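Local coordinates for putative permease protein, ABC transporter (Porphyromonas gingivalis, PDB 3IS6) that forms the MacB-like periplasmic core domain of a putative ABC transporter permease that probably takes part in transport across the membrane, at residues D7-T19 against I181-E193. Numbering follows the deposited sequence.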
loop_
_atom_site.group_PDB
_atom_site.type_symbol
_atom_site.label_atom_id
_atom_site.label_comp_id
_atom_site.label_asym_id
_atom_site.label_seq_id
_atom_site.Cartn_x
_atom_site.Cartn_y
_atom_site.Cartn_z
ATOM N N ASP A 7 20.250 2.654 26.015
ATOM C CA ASP A 7 20.838 2.804 24.727
ATOM C C ASP A 7 20.460 1.607 23.877
ATOM O O ASP A 7 20.336 0.535 24.370
ATOM C CB ASP A 7 22.331 2.825 24.822
ATOM C CG ASP A 7 22.847 3.930 25.674
ATOM O OD1 ASP A 7 22.343 5.040 25.622
ATOM O OD2 ASP A 7 23.800 3.656 26.389
ATOM N N PHE A 8 20.338 1.826 22.587
ATOM C CA PHE A 8 20.158 0.766 21.640
ATOM C C PHE A 8 21.462 -0.048 21.564
ATOM O O PHE A 8 22.498 0.441 21.906
ATOM C CB PHE A 8 19.836 1.351 20.291
ATOM C CG PHE A 8 18.498 2.015 20.209
ATOM C CD1 PHE A 8 17.381 1.445 20.759
ATOM C CD2 PHE A 8 18.356 3.202 19.550
ATOM C CE1 PHE A 8 16.170 2.045 20.662
ATOM C CE2 PHE A 8 17.155 3.800 19.457
ATOM C CZ PHE A 8 16.063 3.227 20.015
ATOM N N PRO A 9 21.400 -1.283 21.106
ATOM C CA PRO A 9 22.610 -2.086 20.990
ATOM C C PRO A 9 23.595 -1.488 19.999
ATOM O O PRO A 9 23.210 -1.070 18.963
ATOM C CB PRO A 9 22.072 -3.397 20.451
ATOM C CG PRO A 9 20.735 -3.443 20.887
ATOM C CD PRO A 9 20.213 -2.097 20.879
ATOM N N HIS A 10 24.862 -1.424 20.352
ATOM C CA HIS A 10 25.869 -0.976 19.439
ATOM C C HIS A 10 25.564 0.380 18.838
ATOM O O HIS A 10 25.825 0.611 17.696
ATOM C CB HIS A 10 26.056 -2.002 18.370
ATOM C CG HIS A 10 26.096 -3.390 18.897
ATOM N ND1 HIS A 10 27.118 -3.852 19.683
ATOM C CD2 HIS A 10 25.230 -4.412 18.770
ATOM C CE1 HIS A 10 26.882 -5.097 20.019
ATOM N NE2 HIS A 10 25.741 -5.460 19.480
ATOM N N HIS A 11 25.028 1.276 19.644
ATOM C CA HIS A 11 24.470 2.524 19.159
ATOM C C HIS A 11 25.474 3.433 18.531
ATOM O O HIS A 11 25.170 4.225 17.696
ATOM C CB HIS A 11 23.679 3.229 20.223
ATOM C CG HIS A 11 24.518 3.884 21.245
ATOM N ND1 HIS A 11 25.062 3.202 22.299
ATOM C CD2 HIS A 11 24.912 5.164 21.379
ATOM C CE1 HIS A 11 25.758 4.035 23.039
ATOM N NE2 HIS A 11 25.688 5.229 22.499
ATOM N N ASP A 12 26.705 3.260 18.953
ATOM C CA ASP A 12 27.825 3.976 18.422
ATOM C C ASP A 12 28.072 3.610 16.976
ATOM O O ASP A 12 28.698 4.328 16.282
ATOM C CB ASP A 12 29.042 3.707 19.286
ATOM C CG ASP A 12 29.134 2.254 19.713
ATOM O OD1 ASP A 12 28.343 1.794 20.549
ATOM O OD2 ASP A 12 30.004 1.558 19.179
ATOM N N ARG A 13 27.587 2.461 16.552
ATOM C CA ARG A 13 27.768 1.992 15.187
ATOM C C ARG A 13 26.548 2.073 14.261
ATOM O O ARG A 13 26.578 1.587 13.174
ATOM C CB ARG A 13 28.324 0.571 15.189
ATOM C CG ARG A 13 29.684 0.467 15.790
ATOM C CD ARG A 13 30.281 -0.889 15.605
ATOM N NE ARG A 13 29.928 -1.813 16.649
ATOM C CZ ARG A 13 29.399 -2.993 16.419
ATOM N NH1 ARG A 13 29.154 -3.358 15.200
ATOM N NH2 ARG A 13 29.101 -3.792 17.402
ATOM N N ILE A 14 25.478 2.684 14.714
ATOM C CA ILE A 14 24.301 2.814 13.888
ATOM C C ILE A 14 24.286 4.116 13.126
ATOM O O ILE A 14 24.499 5.136 13.676
ATOM C CB ILE A 14 23.025 2.736 14.717
ATOM C CG1 ILE A 14 23.002 1.462 15.529
ATOM C CG2 ILE A 14 21.838 2.843 13.849
ATOM C CD1 ILE A 14 21.908 1.398 16.475
ATOM N N CYS A 15 23.995 4.015 11.845
ATOM C CA CYS A 15 23.852 5.114 10.935
ATOM C C CYS A 15 22.479 5.072 10.264
ATOM O O CYS A 15 21.839 4.080 10.274
ATOM C CB CYS A 15 24.908 5.044 9.850
ATOM S SG CYS A 15 26.590 5.140 10.383
ATOM N N ILE A 16 22.071 6.179 9.684
ATOM C CA ILE A 16 20.945 6.230 8.802
ATOM C C ILE A 16 21.437 6.663 7.446
ATOM O O ILE A 16 22.492 7.221 7.331
ATOM C CB ILE A 16 19.799 7.159 9.259
ATOM C CG1 ILE A 16 20.243 8.593 9.392
ATOM C CG2 ILE A 16 19.202 6.701 10.533
ATOM C CD1 ILE A 16 19.134 9.597 9.200
ATOM N N VAL A 17 20.648 6.397 6.429
ATOM C CA VAL A 17 21.014 6.722 5.095
ATOM C C VAL A 17 20.379 8.015 4.702
ATOM O O VAL A 17 19.210 8.140 4.686
ATOM C CB VAL A 17 20.552 5.675 4.107
ATOM C CG1 VAL A 17 20.968 6.023 2.798
ATOM C CG2 VAL A 17 21.015 4.318 4.485
ATOM N N LYS A 18 21.221 8.958 4.360
ATOM C CA LYS A 18 20.821 10.261 3.900
ATOM C C LYS A 18 21.065 10.408 2.408
ATOM O O LYS A 18 21.812 9.683 1.830
ATOM C CB LYS A 18 21.555 11.371 4.648
ATOM C CG LYS A 18 21.482 11.296 6.128
ATOM C CD LYS A 18 20.776 12.457 6.692
ATOM C CE LYS A 18 21.132 13.693 5.990
ATOM N NZ LYS A 18 20.034 14.581 5.942
ATOM N N THR A 19 20.381 11.355 1.814
ATOM C CA THR A 19 20.473 11.615 0.412
ATOM C C THR A 19 20.763 13.079 0.210
ATOM O O THR A 19 20.107 13.907 0.796
ATOM C CB THR A 19 19.157 11.314 -0.267
ATOM O OG1 THR A 19 18.689 10.037 0.140
ATOM C CG2 THR A 19 19.298 11.337 -1.743
ATOM N N ILE A 181 12.939 4.904 6.371
ATOM C CA ILE A 181 14.155 5.223 7.039
ATOM C C ILE A 181 14.995 3.969 7.023
ATOM O O ILE A 181 14.543 2.925 7.366
ATOM C CB ILE A 181 13.944 5.623 8.465
ATOM C CG1 ILE A 181 13.010 6.810 8.583
ATOM C CG2 ILE A 181 15.224 5.953 9.080
ATOM C CD1 ILE A 181 12.672 7.124 9.925
ATOM N N ALA A 182 16.226 4.100 6.604
ATOM C CA ALA A 182 17.092 2.964 6.517
ATOM C C ALA A 182 18.183 3.076 7.545
ATOM O O ALA A 182 18.933 3.991 7.529
ATOM C CB ALA A 182 17.673 2.895 5.186
ATOM N N TYR A 183 18.237 2.105 8.423
ATOM C CA TYR A 183 19.192 2.046 9.476
ATOM C C TYR A 183 20.237 1.008 9.140
ATOM O O TYR A 183 19.923 -0.065 8.737
ATOM C CB TYR A 183 18.535 1.674 10.774
ATOM C CG TYR A 183 17.442 2.601 11.267
ATOM C CD1 TYR A 183 17.732 3.727 11.984
ATOM C CD2 TYR A 183 16.116 2.341 11.008
ATOM C CE1 TYR A 183 16.762 4.531 12.434
ATOM C CE2 TYR A 183 15.140 3.162 11.450
ATOM C CZ TYR A 183 15.462 4.250 12.169
ATOM O OH TYR A 183 14.482 5.056 12.614
ATOM N N VAL A 184 21.480 1.375 9.317
ATOM C CA VAL A 184 22.593 0.529 9.004
ATOM C C VAL A 184 23.554 0.410 10.170
ATOM O O VAL A 184 24.031 1.393 10.648
ATOM C CB VAL A 184 23.353 1.134 7.855
ATOM C CG1 VAL A 184 24.455 0.298 7.448
ATOM C CG2 VAL A 184 22.488 1.398 6.732
ATOM N N ARG A 185 23.867 -0.794 10.599
ATOM C CA ARG A 185 24.886 -0.982 11.593
ATOM C C ARG A 185 26.173 -1.487 10.974
ATOM O O ARG A 185 26.204 -2.527 10.404
ATOM C CB ARG A 185 24.430 -1.950 12.658
ATOM C CG ARG A 185 25.364 -2.105 13.797
ATOM C CD ARG A 185 25.314 -3.464 14.370
ATOM N NE ARG A 185 24.089 -3.698 15.070
ATOM C CZ ARG A 185 23.553 -4.884 15.230
ATOM N NH1 ARG A 185 24.170 -5.950 14.778
ATOM N NH2 ARG A 185 22.420 -5.000 15.860
ATOM N N LEU A 186 27.222 -0.704 11.108
ATOM C CA LEU A 186 28.538 -1.048 10.631
ATOM C C LEU A 186 29.354 -1.923 11.577
ATOM O O LEU A 186 29.208 -1.856 12.758
ATOM C CB LEU A 186 29.313 0.217 10.322
ATOM C CG LEU A 186 28.612 1.243 9.484
ATOM C CD1 LEU A 186 29.323 2.498 9.462
ATOM C CD2 LEU A 186 28.417 0.742 8.141
ATOM N N ARG A 187 30.269 -2.698 11.023
ATOM C CA ARG A 187 31.231 -3.411 11.821
ATOM C C ARG A 187 32.234 -2.455 12.433
ATOM O O ARG A 187 32.470 -1.387 11.934
ATOM C CB ARG A 187 31.972 -4.434 10.993
ATOM C CG ARG A 187 31.155 -5.113 10.004
ATOM C CD ARG A 187 31.502 -6.574 9.897
ATOM N NE ARG A 187 30.654 -7.277 8.946
ATOM C CZ ARG A 187 29.828 -8.257 9.275
ATOM N NH1 ARG A 187 29.756 -8.674 10.525
ATOM N NH2 ARG A 187 29.093 -8.826 8.348
ATOM N N PRO A 188 32.860 -2.882 13.503
ATOM C CA PRO A 188 33.775 -2.017 14.226
ATOM C C PRO A 188 34.881 -1.537 13.318
ATOM O O PRO A 188 35.383 -2.262 12.510
ATOM C CB PRO A 188 34.357 -2.956 15.256
ATOM C CG PRO A 188 33.385 -3.948 15.422
ATOM C CD PRO A 188 32.789 -4.197 14.124
ATOM N N GLY A 189 35.210 -0.277 13.426
ATOM C CA GLY A 189 36.273 0.283 12.645
ATOM C C GLY A 189 35.960 0.773 11.257
ATOM O O GLY A 189 36.827 1.341 10.621
ATOM N N VAL A 190 34.733 0.594 10.792
ATOM C CA VAL A 190 34.363 1.091 9.488
ATOM C C VAL A 190 33.776 2.484 9.566
ATOM O O VAL A 190 32.809 2.718 10.236
ATOM C CB VAL A 190 33.340 0.205 8.841
ATOM C CG1 VAL A 190 32.862 0.796 7.571
ATOM C CG2 VAL A 190 33.871 -1.168 8.642
ATOM N N SER A 191 34.377 3.420 8.883
ATOM C CA SER A 191 33.848 4.745 8.871
ATOM C C SER A 191 32.793 4.851 7.827
ATOM O O SER A 191 32.929 4.313 6.777
ATOM C CB SER A 191 34.923 5.750 8.605
ATOM O OG SER A 191 35.217 5.733 7.251
ATOM N N PRO A 192 31.747 5.595 8.120
ATOM C CA PRO A 192 30.644 5.741 7.197
ATOM C C PRO A 192 31.094 6.375 5.917
ATOM O O PRO A 192 30.657 6.009 4.870
ATOM C CB PRO A 192 29.689 6.645 7.952
ATOM C CG PRO A 192 30.228 6.800 9.287
ATOM C CD PRO A 192 31.328 5.888 9.484
ATOM N N GLU A 193 31.989 7.329 6.011
ATOM C CA GLU A 193 32.451 8.050 4.840
ATOM C C GLU A 193 33.221 7.219 3.855
ATOM O O GLU A 193 33.287 7.517 2.707
ATOM C CB GLU A 193 33.235 9.273 5.230
ATOM C CG GLU A 193 32.475 10.226 6.097
ATOM C CD GLU A 193 32.776 10.056 7.540
ATOM O OE1 GLU A 193 33.312 9.019 7.938
ATOM O OE2 GLU A 193 32.462 10.975 8.281
HETATM O O HOH W 1 22.109 -2.348 16.726
HETATM O O HOH W 2 17.017 7.010 5.891
#
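Arg-13 reaches across the end of the strand pair and closes on the backbone of the partner segment: its NH1 donates to Leu-186 O over 2.9 Å, with the acceptor lying close to the guanidinium plane. A bend at chi3 (-88°) swings the NH1 edge of the guanidinium toward this carbonyl, and Pro-188 CD and CG lie over one face, offset toward its rim. The main chain of the same residue is gripped too, since Leu-186 N donates to Arg-13 O (3.2 Å). Alongside stands Arg-185, whose guanidinium carries His-10 CD2 over its centre, 3.8 Å above the plane, with the imidazole and guanidinium planes 64° apart. Both arginines form salt bridges to Glu-55, which probably offsets their like charges, and water 1 links Arg-185 NH2 to Pro-9 O.

From here strands 14-23 and 181-186 run antiparallel as neighbours in the large mixed sheet of the MacB-like periplasmic core domain, with strand 218-225 on the other edge of 14-23 and strand 54-70 beyond 181-186. Cys-15 and Val-184 are a hydrogen-bonded pair, each N meeting the other's O at 2.9 Å. Set anti to its own carbonyl carbon (chi1 -62°), Cys-15 SG touches Leu-186 CD1 at 3.9 Å and Pro-192 CG at 4.1 Å. On the opposite face, Ile-16 CG2 lies 3.6 Å from Tyr-183 CD1; the tyrosine ring also meets Phe-91 and Phe-226 edge-to-face.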